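Local coordinates for CDP-glucose-4,6-dehydratase (Yersinia pseudotuberculosis, PDB 1RKX), which catalyses the NAD-dependent 4,6-dehydration of CDP-D-glucose, probably giving CDP-4-keto-6-deoxy-D-glucose, as a member of the short-chain dehydrogenase/reductase family, at residues Q8-F13 and Q80-F85; R213-S218 and E285-Q290. All coordinates share one frame; numbering follows the deposited sequence.

Contact 1 (Q8-F13 and Q80-F85)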
loop_
_atom_site.group_PDB
_atom_site.type_symbol
_atom_site.label_atom_id
_atom_site.label_comp_id
_atom_site.label_asym_id
_atom_site.label_seq_id
_atom_site.Cartn_x
_atom_site.Cartn_y
_atom_site.Cartn_z
ATOM N N GLN C 8 3.619 -15.923 39.652
ATOM C CA GLN C 8 3.525 -16.021 41.102
ATOM C C GLN C 8 3.803 -14.679 41.779
ATOM O O GLN C 8 4.887 -14.115 41.644
ATOM C CB GLN C 8 4.510 -17.072 41.622
ATOM C CG GLN C 8 4.333 -17.415 43.092
ATOM C CD GLN C 8 2.972 -18.026 43.387
ATOM O OE1 GLN C 8 2.573 -19.011 42.763
ATOM N NE2 GLN C 8 2.257 -17.448 44.348
ATOM N N GLY C 9 2.809 -14.167 42.500
ATOM C CA GLY C 9 2.977 -12.908 43.205
ATOM C C GLY C 9 2.884 -11.619 42.401
ATOM O O GLY C 9 3.001 -10.536 42.976
ATOM N N LYS C 10 2.691 -11.710 41.087
ATOM C CA LYS C 10 2.584 -10.502 40.266
ATOM C C LYS C 10 1.262 -9.797 40.533
ATOM O O LYS C 10 0.221 -10.443 40.663
ATOM C CB LYS C 10 2.675 -10.845 38.774
ATOM C CG LYS C 10 4.048 -11.298 38.297
ATOM C CD LYS C 10 5.066 -10.174 38.387
ATOM C CE LYS C 10 6.405 -10.577 37.792
ATOM N NZ LYS C 10 7.004 -11.757 38.495
ATOM N N ARG C 11 1.305 -8.473 40.622
ATOM C CA ARG C 11 0.095 -7.699 40.861
ATOM C C ARG C 11 -0.494 -7.367 39.490
ATOM O O ARG C 11 0.051 -6.552 38.750
ATOM C CB ARG C 11 0.425 -6.419 41.637
ATOM C CG ARG C 11 1.097 -6.677 42.982
ATOM C CD ARG C 11 1.373 -5.385 43.732
ATOM N NE ARG C 11 0.158 -4.786 44.281
ATOM C CZ ARG C 11 -0.545 -5.296 45.288
ATOM N NH1 ARG C 11 -0.160 -6.426 45.869
ATOM N NH2 ARG C 11 -1.635 -4.674 45.724
ATOM N N VAL C 12 -1.611 -8.011 39.167
ATOM C CA VAL C 12 -2.263 -7.832 37.872
ATOM C C VAL C 12 -3.644 -7.195 37.994
ATOM O O VAL C 12 -4.496 -7.659 38.759
ATOM C CB VAL C 12 -2.390 -9.197 37.146
ATOM C CG1 VAL C 12 -2.868 -8.996 35.709
ATOM C CG2 VAL C 12 -1.052 -9.919 37.168
ATOM N N PHE C 13 -3.854 -6.131 37.224
ATOM C CA PHE C 13 -5.114 -5.397 37.217
ATOM C C PHE C 13 -5.834 -5.756 35.919
ATOM O O PHE C 13 -5.272 -5.609 34.837
ATOM C CB PHE C 13 -4.829 -3.893 37.261
ATOM C CG PHE C 13 -6.055 -3.040 37.465
ATOM C CD1 PHE C 13 -6.571 -2.834 38.740
ATOM C CD2 PHE C 13 -6.676 -2.421 36.383
ATOM C CE1 PHE C 13 -7.692 -2.016 38.939
ATOM C CE2 PHE C 13 -7.796 -1.603 36.567
ATOM C CZ PHE C 13 -8.304 -1.400 37.847
ATOM N N GLN C 80 -1.659 -0.452 42.684
ATOM C CA GLN C 80 -0.257 -0.428 42.255
ATOM C C GLN C 80 0.098 -1.666 41.422
ATOM O O GLN C 80 1.013 -2.418 41.761
ATOM C CB GLN C 80 0.670 -0.358 43.473
ATOM C CG GLN C 80 0.476 0.877 44.346
ATOM C CD GLN C 80 0.988 2.143 43.696
ATOM O OE1 GLN C 80 2.168 2.249 43.367
ATOM N NE2 GLN C 80 0.101 3.118 43.510
ATOM N N PRO C 81 -0.619 -1.893 40.313
ATOM C CA PRO C 81 -0.332 -3.061 39.473
ATOM C C PRO C 81 0.973 -2.937 38.689
ATOM O O PRO C 81 1.428 -1.834 38.397
ATOM C CB PRO C 81 -1.542 -3.109 38.545
ATOM C CG PRO C 81 -1.797 -1.649 38.307
ATOM C CD PRO C 81 -1.695 -1.078 39.723
ATOM N N GLU C 82 1.568 -4.080 38.354
ATOM C CA GLU C 82 2.800 -4.108 37.569
ATOM C C GLU C 82 2.396 -4.506 36.154
ATOM O O GLU C 82 3.109 -4.242 35.189
ATOM C CB GLU C 82 3.761 -5.175 38.082
ATOM C CG GLU C 82 4.049 -5.165 39.557
ATOM C CD GLU C 82 4.805 -6.416 39.960
ATOM O OE1 GLU C 82 5.964 -6.570 39.510
ATOM O OE2 GLU C 82 4.230 -7.246 40.702
ATOM N N ILE C 83 1.251 -5.169 36.057
ATOM C CA ILE C 83 0.735 -5.630 34.776
ATOM C C ILE C 83 -0.751 -5.312 34.668
ATOM O O ILE C 83 -1.518 -5.531 35.612
ATOM C CB ILE C 83 0.934 -7.154 34.617
ATOM C CG1 ILE C 83 2.420 -7.502 34.739
ATOM C CG2 ILE C 83 0.406 -7.611 33.256
ATOM C CD1 ILE C 83 2.707 -8.998 34.748
ATOM N N VAL C 84 -1.155 -4.807 33.506
ATOM C CA VAL C 84 -2.545 -4.457 33.278
ATOM C C VAL C 84 -3.093 -5.065 31.989
ATOM O O VAL C 84 -2.451 -5.003 30.943
ATOM C CB VAL C 84 -2.732 -2.928 33.177
ATOM C CG1 VAL C 84 -4.192 -2.612 32.851
ATOM C CG2 VAL C 84 -2.310 -2.256 34.479
ATOM N N PHE C 85 -4.278 -5.657 32.081
ATOM C CA PHE C 85 -4.967 -6.219 30.923
ATOM C C PHE C 85 -6.273 -5.442 30.816
ATOM O O PHE C 85 -7.123 -5.519 31.712
ATOM C CB PHE C 85 -5.290 -7.703 31.117
ATOM C CG PHE C 85 -4.095 -8.608 31.030
ATOM C CD1 PHE C 85 -3.419 -9.002 32.182
ATOM C CD2 PHE C 85 -3.657 -9.089 29.796
ATOM C CE1 PHE C 85 -2.321 -9.870 32.108
ATOM C CE2 PHE C 85 -2.561 -9.956 29.706
ATOM C CZ PHE C 85 -1.892 -10.348 30.867
HETATM O O HOH W 1 5.352 -8.839 42.802
#
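R11 to F13 and I83 to F85 pair as neighbouring parallel strands, E82 adds a bond just before them, and four main-chain hydrogen bonds join the two segments. F13 lies opposite V84 and bonds to the residues on either side of it: its N donates to I83 O at 2.9 Å, and its O accepts from F85 N, also at 2.9 Å. Where the ladder begins, R11 O is gripped twice, by E82 N at 2.9 Å and by the longer I83 N at 3.3 Å. CA-H groups of V12 and V84 also close on I83 O and F13 O.

Beyond this ladder, the E82 side chain takes over. With CG anti to its own carbonyl carbon (chi1 -51°), the chain extends across K10 and R11, and OE2 accepts R11 N at 3.2 Å; the bond is nearly straight at hydrogen (167°) and reaches OE2 on its anti side, tilted well out of the carboxylate plane. A water donates to both OE2 and G9 O. OE1 is taken by the Y250 hydroxyl. K10 NZ bonds F6 O and R11 NE bonds F79 O; neither charged group touches the carboxylate.

Apolar groups fill both faces. Beside I83, V12 lays CG1 against the edge of the F85 ring, 3.6 Å from CD1, with W7 packed nearby. On the face with F13 and V84, F13 CB touches P81 CB at 3.6 Å, and its ring runs on toward helix 69-79.

Strands 11-15 and 83-86 are neighbours at the switch point of the Rossmann sheet, 83-86 being its middle strand. The carboxylate takes the R11 N-H, extending the strand pairing by one side-chain bond, and the nearby K10 and R11 would probably favour its charged form.

Contact 2 (R213-S218 and E285-Q290)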
loop_
_atom_site.group_PDB
_atom_site.type_symbol
_atom_site.label_atom_id
_atom_site.label_comp_id
_atom_site.label_asym_id
_atom_site.label_seq_id
_atom_site.Cartn_x
_atom_site.Cartn_y
_atom_site.Cartn_z
ATOM N N ARG C 213 -28.044 -23.725 23.986
ATOM C CA ARG C 213 -29.366 -23.423 24.525
ATOM C C ARG C 213 -30.401 -24.358 23.908
ATOM O O ARG C 213 -31.364 -24.761 24.564
ATOM C CB ARG C 213 -29.759 -21.969 24.234
ATOM C CG ARG C 213 -28.970 -20.921 25.005
ATOM C CD ARG C 213 -29.646 -19.559 24.895
ATOM N NE ARG C 213 -28.939 -18.506 25.623
ATOM C CZ ARG C 213 -27.891 -17.830 25.154
ATOM N NH1 ARG C 213 -27.411 -18.085 23.943
ATOM N NH2 ARG C 213 -27.322 -16.893 25.900
ATOM N N ALA C 214 -30.204 -24.692 22.637
ATOM C CA ALA C 214 -31.117 -25.589 21.942
ATOM C C ALA C 214 -30.968 -26.995 22.520
ATOM O O ALA C 214 -31.959 -27.633 22.882
ATOM C CB ALA C 214 -30.806 -25.601 20.449
ATOM N N PHE C 215 -29.727 -27.469 22.597
ATOM C CA PHE C 215 -29.440 -28.795 23.137
ATOM C C PHE C 215 -29.999 -28.867 24.550
ATOM O O PHE C 215 -30.608 -29.858 24.956
ATOM C CB PHE C 215 -27.926 -29.037 23.184
ATOM C CG PHE C 215 -27.292 -29.245 21.834
ATOM C CD1 PHE C 215 -25.922 -29.462 21.730
ATOM C CD2 PHE C 215 -28.057 -29.246 20.671
ATOM C CE1 PHE C 215 -25.321 -29.680 20.491
ATOM C CE2 PHE C 215 -27.467 -29.463 19.425
ATOM C CZ PHE C 215 -26.097 -29.682 19.337
ATOM N N GLU C 216 -29.778 -27.784 25.283
ATOM C CA GLU C 216 -30.218 -27.631 26.660
ATOM C C GLU C 216 -31.701 -27.955 26.818
ATOM O O GLU C 216 -32.093 -28.690 27.725
ATOM C CB GLU C 216 -29.960 -26.192 27.088
ATOM C CG GLU C 216 -29.584 -26.001 28.526
ATOM C CD GLU C 216 -29.134 -24.584 28.788
ATOM O OE1 GLU C 216 -29.964 -23.662 28.644
ATOM O OE2 GLU C 216 -27.951 -24.389 29.125
ATOM N N GLN C 217 -32.521 -27.400 25.932
ATOM C CA GLN C 217 -33.961 -27.615 25.982
ATOM C C GLN C 217 -34.421 -28.720 25.040
ATOM O O GLN C 217 -35.602 -28.810 24.710
ATOM C CB GLN C 217 -34.692 -26.318 25.637
ATOM C CG GLN C 217 -34.383 -25.165 26.577
ATOM C CD GLN C 217 -35.149 -23.902 26.227
ATOM O OE1 GLN C 217 -35.021 -22.880 26.903
ATOM N NE2 GLN C 217 -35.950 -23.964 25.166
ATOM N N SER C 218 -33.486 -29.562 24.612
ATOM C CA SER C 218 -33.808 -30.655 23.705
ATOM C C SER C 218 -34.587 -30.137 22.504
ATOM O O SER C 218 -35.431 -30.838 21.947
ATOM C CB SER C 218 -34.625 -31.727 24.430
ATOM O OG SER C 218 -33.873 -32.317 25.475
ATOM N N GLU C 285 -27.846 -37.927 22.346
ATOM C CA GLU C 285 -29.295 -37.887 22.505
ATOM C C GLU C 285 -29.777 -36.544 23.032
ATOM O O GLU C 285 -29.285 -36.047 24.045
ATOM C CB GLU C 285 -29.753 -39.007 23.439
ATOM C CG GLU C 285 -29.484 -40.402 22.894
ATOM C CD GLU C 285 -30.020 -41.497 23.795
ATOM O OE1 GLU C 285 -31.247 -41.521 24.035
ATOM O OE2 GLU C 285 -29.216 -42.333 24.262
ATOM N N GLY C 286 -30.742 -35.962 22.326
ATOM C CA GLY C 286 -31.280 -34.676 22.723
ATOM C C GLY C 286 -30.755 -33.554 21.847
ATOM O O GLY C 286 -31.026 -32.377 22.100
ATOM N N ALA C 287 -30.000 -33.915 20.812
ATOM C CA ALA C 287 -29.436 -32.926 19.903
ATOM C C ALA C 287 -29.768 -33.222 18.443
ATOM O O ALA C 287 -29.669 -34.359 17.987
ATOM C CB ALA C 287 -27.924 -32.855 20.086
ATOM N N SER C 288 -30.163 -32.181 17.719
ATOM C CA SER C 288 -30.505 -32.284 16.302
ATOM C C SER C 288 -30.520 -30.867 15.741
ATOM O O SER C 288 -30.391 -29.899 16.490
ATOM C CB SER C 288 -31.886 -32.916 16.125
ATOM O OG SER C 288 -32.907 -32.023 16.537
ATOM N N TRP C 289 -30.681 -30.738 14.429
ATOM C CA TRP C 289 -30.704 -29.415 13.816
ATOM C C TRP C 289 -31.522 -29.369 12.538
ATOM O O TRP C 289 -31.739 -30.390 11.886
ATOM C CB TRP C 289 -29.284 -28.942 13.509
ATOM C CG TRP C 289 -28.531 -29.850 12.588
ATOM C CD1 TRP C 289 -27.970 -31.052 12.902
ATOM C CD2 TRP C 289 -28.258 -29.628 11.199
ATOM N NE1 TRP C 289 -27.359 -31.594 11.796
ATOM C CE2 TRP C 289 -27.520 -30.740 10.736
ATOM C CE3 TRP C 289 -28.564 -28.597 10.300
ATOM C CZ2 TRP C 289 -27.082 -30.851 9.413
ATOM C CZ3 TRP C 289 -28.127 -28.707 8.983
ATOM C CH2 TRP C 289 -27.394 -29.828 8.553
ATOM N N GLN C 290 -31.965 -28.168 12.187
ATOM C CA GLN C 290 -32.757 -27.958 10.984
ATOM C C GLN C 290 -32.336 -26.649 10.330
ATOM O O GLN C 290 -31.900 -25.720 11.010
ATOM C CB GLN C 290 -34.245 -27.904 11.333
ATOM C CG GLN C 290 -34.792 -29.185 11.953
ATOM C CD GLN C 290 -34.598 -30.399 11.061
ATOM O OE1 GLN C 290 -34.991 -30.395 9.893
ATOM N NE2 GLN C 290 -33.997 -31.448 11.611
#
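F215 and A287 bring their CA atoms within 5.2 Å, and S218 and G286 within 4.9 Å, where the end of helix 207-216 passes the loop leading to strand 289-290; no hydrogen bond joins the two segments. The helix finishes in a Schellman motif, with S218 N returning to F215 O at 2.9 Å and Q219 N to A214 O. S218 has the positive phi of the C-prime residue, and its CA comes 3.6 Å from G286 O.

Among the side chains, one CH-pi contact dominates. A287 CB points at the helix and sits over one face of the F215 ring, 3.6 Å from the centroid and 18° off the ring normal. It is shifted toward the rim, nearest CE2 at 3.5 Å. F215 CG lies anti to its carbonyl carbon (chi1 -72°), and the ring beyond it carries CE2 to A287. The same ring meets W283 with planes about 50° apart and also touches V280, so helix 272-283 shares in its burial.

G286 runs alongside the turn with positive phi (104°), a backbone shape in which a CB would press on the carbonyl oxygen of E285. Its own O faces S218 CA.

Just beyond, S288 and Q290 make backbone bonds to V221, placing strand 289-290 parallel to strand 221-222. The whole is surface packing away from the NAD site: a Schellman-capped helix leads into one strand of a two-stranded parallel sheet, and an aromatic from its last turn packs against the approach to the other.

How the contacts relate
From the N terminus the chain enters contact 1 at once, with 8-13 leading into strand 11-15. It then builds strands 35-40 and 60-63 and the helices around them before 80-85 returns beside 8-13, closing a loop of 66 residues. Only later does helix 207-216 bring in 213-218, and another 66 residues pass before 285-290 closes contact 2. The two loops follow in series, neither nested nor crossed. Contact 1 ties the middle of the nucleotide-binding sheet together; contact 2 joins a helix end to a small outlying sheet. They lie on opposite sides of the chain's centre, their own centres 42 Å apart.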